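Local coordinates for protein angel homolog 2 (Homo sapiens, PDB 6RW0), which acts as a 2',3'-cyclic phosphatase of the CCR4/nocturin family and probably binds the 3' untranslated regions of messenger RNAs, at residues S83-F86 and P87-K91; L197-P200 and R201-D204. All coordinates share one frame; numbering follows the deposited sequence.

How the contacts relate
The two contacts lie on elements next to different sheets of the DNase I-like two-sheet fold and share no helix or strand. Contact 1 lies within helix 82-96, which leads into strand 100-107 of one sheet; contact 2 is the loop that leaves strand 189-195 of the other sheet and starts helix 203-220. Their centres are 31 Å apart and their nearest atoms about 16 Å. Contact 1 is partly buried and combines regular helical bonding with aromatic and aliphatic packing. Contact 2 is at the surface, where a folded-back loop relies on backbone turns, a water and an arginine-aspartate salt bridge. In both, arginine is a main carrier of the polar chemistry.

Contact 1 of 2, residues S83-F86 and P87-K91; sequences SFRF and PNILK
Phe86 O takes the N-H of Leu90 at 2.9 Å, with an N-H...O angle of 173°, a nearly straight bond between successive turns of helix 82-96. The next donor back, Ile89 N, reaches Arg85 O at 3.0 Å. Two residues earlier the pattern breaks: Pro87 has no N-H to give, and its ring carbon CD sits 3.3 Å from Ser83 O instead, so the helix kinks here. The same bonding resumes beyond the proline, where Lys91 N donates to Pro87 O.

The side chains follow the helix. Phe86 has CG anti to its own N (chi1 174°), which lays the ring along the next turn. There Leu90 CB rests over one face, near the rim, 4.1 Å above the plane, and Leu90 CD2 comes up to CZ. Helix 108-121 adds Ile115 and Ser118 to this patch, and the ring also meets Trp82.

Arg85 and Ile89 run side by side, with Arg85 NH1 4.0 Å from Ile89 CD1. The buried guanidinium is satisfied by the carbonyls of Ile59, Leu60 and Ser415 and by Gln62 OE1. On another side of the helix Asn88 ND2 stands 3.6 Å from Phe84 CE1, the amide and ring planes 81° apart, while Asn88 ND2 donates to Ser415 OG and Glu412 O. The Arg85 side chain lies about 9 Å from the bound magnesium ion. Arginine and asparagine thus both fasten the helix to the loop at Ser415, and the many oxygens round Arg85 probably steady its charge.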
ATOM      1  N   SER A  83     -19.301  13.881  -6.214  1.00 20.03           N
ATOM      2  CA  SER A  83     -19.456  15.269  -5.785  1.00 21.00           C
ATOM      3  C   SER A  83     -19.563  15.387  -4.268  1.00 19.68           C
ATOM      4  O   SER A  83     -19.286  16.457  -3.707  1.00 21.04           O
ATOM      5  CB  SER A  83     -20.704  15.868  -6.437  1.00 22.77           C
ATOM      6  OG  SER A  83     -21.865  15.147  -6.059  1.00 26.63           O
ATOM      7  N   PHE A  84     -20.002  14.317  -3.595  1.00 20.02           N
ATOM      8  CA  PHE A  84     -20.067  14.240  -2.139  1.00 19.80           C
ATOM      9  C   PHE A  84     -18.736  13.761  -1.555  1.00 18.75           C
ATOM     10  O   PHE A  84     -18.216  14.341  -0.593  1.00 19.47           O
ATOM     11  CB  PHE A  84     -21.206  13.287  -1.721  1.00 19.24           C
ATOM     12  CG  PHE A  84     -21.455  13.263  -0.240  1.00 20.44           C
ATOM     13  CD1 PHE A  84     -20.721  12.432   0.593  1.00 19.44           C
ATOM     14  CD2 PHE A  84     -22.407  14.090   0.323  1.00 25.16           C
ATOM     15  CE1 PHE A  84     -20.928  12.427   1.962  1.00 21.44           C
ATOM     16  CE2 PHE A  84     -22.623  14.084   1.693  1.00 27.37           C
ATOM     17  CZ  PHE A  84     -21.873  13.254   2.513  1.00 23.61           C
ATOM     18  N   ARG A  85     -18.157  12.720  -2.145  1.00 17.12           N
ATOM     19  CA  ARG A  85     -16.996  12.079  -1.541  1.00 16.65           C
ATOM     20  C   ARG A  85     -15.733  12.921  -1.660  1.00 15.67           C
ATOM     21  O   ARG A  85     -14.944  12.989  -0.713  1.00 18.08           O
ATOM     22  CB  ARG A  85     -16.764  10.707  -2.178  1.00 16.79           C
ATOM     23  CG  ARG A  85     -17.920   9.745  -1.978  1.00 16.56           C
ATOM     24  CD  ARG A  85     -17.520   8.301  -2.252  1.00 16.36           C
ATOM     25  NE  ARG A  85     -16.954   8.065  -3.579  1.00 16.32           N
ATOM     26  CZ  ARG A  85     -15.699   7.683  -3.831  1.00 15.33           C
ATOM     27  NH1 ARG A  85     -14.809   7.512  -2.863  1.00 15.73           N
ATOM     28  NH2 ARG A  85     -15.323   7.478  -5.083  1.00 17.44           N
ATOM     29  N   PHE A  86     -15.479  13.512  -2.825  1.00 17.01           N
ATOM     30  CA  PHE A  86     -14.203  14.197  -3.001  1.00 18.01           C
ATOM     31  C   PHE A  86     -14.013  15.340  -2.011  1.00 18.99           C
ATOM     32  O   PHE A  86     -12.920  15.453  -1.430  1.00 18.59           O
ATOM     33  CB  PHE A  86     -14.006  14.665  -4.440  1.00 20.83           C
ATOM     34  CG  PHE A  86     -12.765  15.482  -4.607  1.00 25.79           C
ATOM     35  CD1 PHE A  86     -11.521  14.914  -4.399  1.00 25.75           C
ATOM     36  CD2 PHE A  86     -12.840  16.825  -4.910  1.00 29.21           C
ATOM     37  CE1 PHE A  86     -10.364  15.677  -4.526  1.00 27.43           C
ATOM     38  CE2 PHE A  86     -11.692  17.582  -5.037  1.00 31.07           C
ATOM     39  CZ  PHE A  86     -10.457  17.006  -4.842  1.00 28.81           C
ATOM     40  N   PRO A  87     -14.994  16.214  -1.767  1.00 17.90           N
ATOM     41  CA  PRO A  87     -14.768  17.245  -0.741  1.00 17.58           C
ATOM     42  C   PRO A  87     -14.405  16.679   0.619  1.00 18.40           C
ATOM     43  O   PRO A  87     -13.582  17.271   1.329  1.00 19.12           O
ATOM     44  CB  PRO A  87     -16.087  18.030  -0.726  1.00 20.63           C
ATOM     45  CG  PRO A  87     -16.657  17.826  -2.089  1.00 21.90           C
ATOM     46  CD  PRO A  87     -16.263  16.419  -2.489  1.00 18.41           C
ATOM     47  N   ASN A  88     -14.999  15.549   1.008  1.00 19.65           N
ATOM     48  CA  ASN A  88     -14.642  14.926   2.280  1.00 19.54           C
ATOM     49  C   ASN A  88     -13.209  14.405   2.266  1.00 18.76           C
ATOM     50  O   ASN A  88     -12.467  14.582   3.240  1.00 19.51           O
ATOM     51  CB  ASN A  88     -15.598  13.774   2.570  1.00 19.25           C
ATOM     52  CG  ASN A  88     -16.847  14.210   3.298  1.00 21.84           C
ATOM     53  OD1 ASN A  88     -16.967  15.353   3.746  1.00 25.47           O
ATOM     54  ND2 ASN A  88     -17.784  13.288   3.436  1.00 23.86           N
ATOM     55  N   ILE A  89     -12.808  13.750   1.176  1.00 17.67           N
ATOM     56  CA  ILE A  89     -11.456  13.204   1.076  1.00 17.13           C
ATOM     57  C   ILE A  89     -10.431  14.328   1.105  1.00 16.30           C
ATOM     58  O   ILE A  89      -9.415  14.250   1.810  1.00 17.60           O
ATOM     59  CB  ILE A  89     -11.340  12.351  -0.199  1.00 16.60           C
ATOM     60  CG1 ILE A  89     -12.169  11.068  -0.056  1.00 18.31           C
ATOM     61  CG2 ILE A  89      -9.885  12.030  -0.496  1.00 17.46           C
ATOM     62  CD1 ILE A  89     -12.546  10.418  -1.375  1.00 19.65           C
ATOM     63  N   LEU A  90     -10.686  15.399   0.351  1.00 17.49           N
ATOM     64  CA  LEU A  90      -9.756  16.523   0.338  1.00 19.07           C
ATOM     65  C   LEU A  90      -9.666  17.179   1.712  1.00 18.62           C
ATOM     66  O   LEU A  90      -8.576  17.556   2.159  1.00 19.23           O
ATOM     67  CB  LEU A  90     -10.187  17.532  -0.727  1.00 20.08           C
ATOM     68  CG  LEU A  90      -9.329  18.789  -0.867  1.00 21.73           C
ATOM     69  CD1 LEU A  90      -7.937  18.392  -1.310  1.00 24.96           C
ATOM     70  CD2 LEU A  90      -9.976  19.785  -1.827  1.00 24.21           C
ATOM     71  N   LYS A  91     -10.802  17.303   2.407  1.00 18.63           N
ATOM     72  CA  LYS A  91     -10.799  17.885   3.745  1.00 19.33           C
ATOM     73  C   LYS A  91      -9.955  17.056   4.706  1.00 19.43           C
ATOM     74  O   LYS A  91      -9.225  17.615   5.535  1.00 20.47           O
ATOM     75  CB  LYS A  91     -12.240  17.995   4.237  1.00 24.42           C
ATOM     76  CG  LYS A  91     -12.399  18.555   5.633  1.00 36.91           C
ATOM     77  CD  LYS A  91     -13.876  18.695   5.981  1.00 47.50           C
ATOM     78  CE  LYS A  91     -14.076  19.285   7.367  1.00 55.80           C
ATOM     79  NZ  LYS A  91     -15.510  19.270   7.775  1.00 60.43           N
TER

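Contact 2 of 2, residues L197-P200 and R201-D204; sequences LYNP and RRGD
Asn199 and Arg202 close a beta turn, and an inverse gamma turn centred on Arg202 overlaps its end, bringing the loop after strand 189-195 round into helix 203-220 with Arg202 as N-cap. The backbone bonds come first. Arg202 N donates to Asn199 O at 3.2 Å, approaching from above the carbonyl plane, 53° out of it, so neither lone pair is met squarely. The gamma turn has only a weak bond, from Gly203 N to Arg201 O.

The Asn199 side chain reinforces the bend. Its OD1 accepts a weak bond from Arg201 N at 3.3 Å, as in an Asx turn. A water helps: it donates to Asn199 OD1 at 2.9 Å and accepts from Arg201 N, so that oxygen and N-H are joined both directly and through solvent.

Van der Waals contacts are few. Leu197 CD2 touches Arg202 CB at 3.8 Å, and Arg202 CG lies 3.6 Å from Asn199 OD1. Upstream, Pro200 CD sits over one face of the Tyr198 ring, near its rim.

The ionic part belongs to Arg202 and Asp204. Bends in the arginine chain (chi2 -53°, chi3 -57°) bring the edge of the guanidinium to the Asp204 carboxylate, which it grips side-on through NE and NH2. Arg275 is a second salt-bridge partner of Asp204 OD2. With an alanine in place of Arg202, Asp204 would probably lose this two-nitrogen grip and its carboxylate be freer to turn, though Arg275 could still pair with OD2. Arg202 NE meets the syn lone pair of Asp204 OD1 at 3.0 Å, and Arg202 NH2 reaches Asp204 OD2 at 2.9 Å, within the guanidinium plane.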
ATOM      1  N   LEU A 197      -3.004  -7.014  -6.832  1.00 13.77           N
ATOM      2  CA  LEU A 197      -4.177  -7.732  -7.319  1.00 14.66           C
ATOM      3  C   LEU A 197      -5.116  -8.134  -6.190  1.00 14.11           C
ATOM      4  O   LEU A 197      -4.689  -8.711  -5.189  1.00 15.27           O
ATOM      5  CB  LEU A 197      -3.685  -9.004  -8.015  1.00 18.18           C
ATOM      6  CG  LEU A 197      -4.761  -9.922  -8.573  1.00 16.36           C
ATOM      7  CD1 LEU A 197      -5.520  -9.182  -9.663  1.00 17.92           C
ATOM      8  CD2 LEU A 197      -4.155 -11.185  -9.108  1.00 16.57           C
ATOM      9  N   TYR A 198      -6.418  -7.910  -6.361  1.00 14.24           N
ATOM     10  CA  TYR A 198      -7.398  -8.299  -5.336  1.00 14.46           C
ATOM     11  C   TYR A 198      -7.617  -9.820  -5.337  1.00 13.71           C
ATOM     12  O   TYR A 198      -7.536 -10.349  -4.259  1.00 14.70           O
ATOM     13  CB  TYR A 198      -8.737  -7.597  -5.573  1.00 16.02           C
ATOM     14  CG  TYR A 198      -9.845  -8.225  -4.776  1.00 17.98           C
ATOM     15  CD1 TYR A 198      -9.885  -8.092  -3.408  1.00 21.68           C
ATOM     16  CD2 TYR A 198     -10.784  -9.035  -5.371  1.00 20.26           C
ATOM     17  CE1 TYR A 198     -10.848  -8.723  -2.650  1.00 24.12           C
ATOM     18  CE2 TYR A 198     -11.754  -9.671  -4.628  1.00 22.09           C
ATOM     19  CZ  TYR A 198     -11.790  -9.512  -3.265  1.00 24.43           C
ATOM     20  OH  TYR A 198     -12.742 -10.157  -2.537  1.00 30.04           O
ATOM     21  N   ASN A 199      -7.832 -10.425  -6.511  1.00 14.35           N
ATOM     22  CA  ASN A 199      -8.286 -11.808  -6.658  1.00 15.86           C
ATOM     23  C   ASN A 199      -7.711 -12.738  -5.596  1.00 15.50           C
ATOM     24  O   ASN A 199      -6.514 -13.045  -5.613  1.00 15.87           O
ATOM     25  CB  ASN A 199      -7.900 -12.264  -8.072  1.00 16.37           C
ATOM     26  CG  ASN A 199      -8.622 -13.512  -8.509  1.00 19.35           C
ATOM     27  OD1 ASN A 199      -8.483 -14.560  -7.888  1.00 20.20           O
ATOM     28  ND2 ASN A 199      -9.384 -13.415  -9.599  1.00 21.39           N
ATOM     29  N   PRO A 200      -8.531 -13.209  -4.652  1.00 15.08           N
ATOM     30  CA  PRO A 200      -7.981 -13.989  -3.533  1.00 15.24           C
ATOM     31  C   PRO A 200      -7.317 -15.297  -3.908  1.00 15.10           C
ATOM     32  O   PRO A 200      -6.444 -15.772  -3.169  1.00 15.80           O
ATOM     33  CB  PRO A 200      -9.208 -14.237  -2.641  1.00 17.40           C
ATOM     34  CG  PRO A 200     -10.072 -13.067  -2.900  1.00 20.47           C
ATOM     35  CD  PRO A 200      -9.893 -12.712  -4.352  1.00 16.28           C
ATOM     36  N   ARG A 201      -7.737 -15.947  -4.972  1.00 13.44           N
ATOM     37  CA  ARG A 201      -7.141 -17.238  -5.375  1.00 13.25           C
ATOM     38  C   ARG A 201      -5.706 -17.055  -5.877  1.00 13.73           C
ATOM     39  O   ARG A 201      -4.928 -17.927  -5.685  1.00 14.13           O
ATOM     40  CB  ARG A 201      -7.999 -17.923  -6.442  1.00 13.11           C
ATOM     41  CG  ARG A 201      -7.518 -19.323  -6.797  1.00 15.28           C
ATOM     42  CD  ARG A 201      -8.455 -20.072  -7.728  1.00 14.43           C
ATOM     43  NE  ARG A 201      -8.537 -19.478  -9.045  1.00 14.35           N
ATOM     44  CZ  ARG A 201      -8.690 -20.154 -10.165  1.00 14.31           C
ATOM     45  NH1 ARG A 201      -8.515 -21.458 -10.190  1.00 14.57           N
ATOM     46  NH2 ARG A 201      -8.993 -19.517 -11.275  1.00 14.71           N
ATOM     47  N   ARG A 202      -5.413 -15.948  -6.542  1.00 12.88           N
ATOM     48  CA  ARG A 202      -4.130 -15.799  -7.266  1.00 14.04           C
ATOM     49  C   ARG A 202      -2.980 -15.233  -6.432  1.00 13.10           C
ATOM     50  O   ARG A 202      -2.413 -14.245  -6.822  1.00 14.02           O
ATOM     51  CB  ARG A 202      -4.369 -14.984  -8.537  1.00 14.49           C
ATOM     52  CG  ARG A 202      -5.400 -15.613  -9.465  1.00 14.44           C
ATOM     53  CD  ARG A 202      -5.106 -17.066  -9.809  1.00 14.66           C
ATOM     54  NE  ARG A 202      -3.801 -17.263 -10.411  1.00 15.16           N
ATOM     55  CZ  ARG A 202      -3.520 -17.062 -11.681  1.00 15.88           C
ATOM     56  NH1 ARG A 202      -4.480 -16.706 -12.509  1.00 16.47           N
ATOM     57  NH2 ARG A 202      -2.288 -17.206 -12.114  1.00 16.44           N
ATOM     58  N   GLY A 203      -2.537 -15.996  -5.444  1.00 14.13           N
ATOM     59  CA  GLY A 203      -1.392 -15.666  -4.584  1.00 13.26           C
ATOM     60  C   GLY A 203      -0.093 -15.728  -5.360  1.00 14.22           C
ATOM     61  O   GLY A 203       0.854 -15.118  -4.935  1.00 14.90           O
ATOM     62  N   ASP A 204      -0.048 -16.556  -6.398  1.00 13.93           N
ATOM     63  CA  ASP A 204       1.119 -16.643  -7.298  1.00 13.49           C
ATOM     64  C   ASP A 204       1.319 -15.278  -7.965  1.00 13.31           C
ATOM     65  O   ASP A 204       2.412 -14.793  -7.970  1.00 13.21           O
ATOM     66  CB  ASP A 204       0.921 -17.756  -8.329  1.00 13.66           C
ATOM     67  CG  ASP A 204      -0.367 -17.723  -9.129  1.00 14.81           C
ATOM     68  OD1 ASP A 204      -1.352 -17.211  -8.648  1.00 14.04           O
ATOM     69  OD2 ASP A 204      -0.339 -18.221 -10.217  1.00 16.53           O
TER
HETATM   70  O   HOH W   1     -10.608 -15.589  -6.232  1.00 25.81           O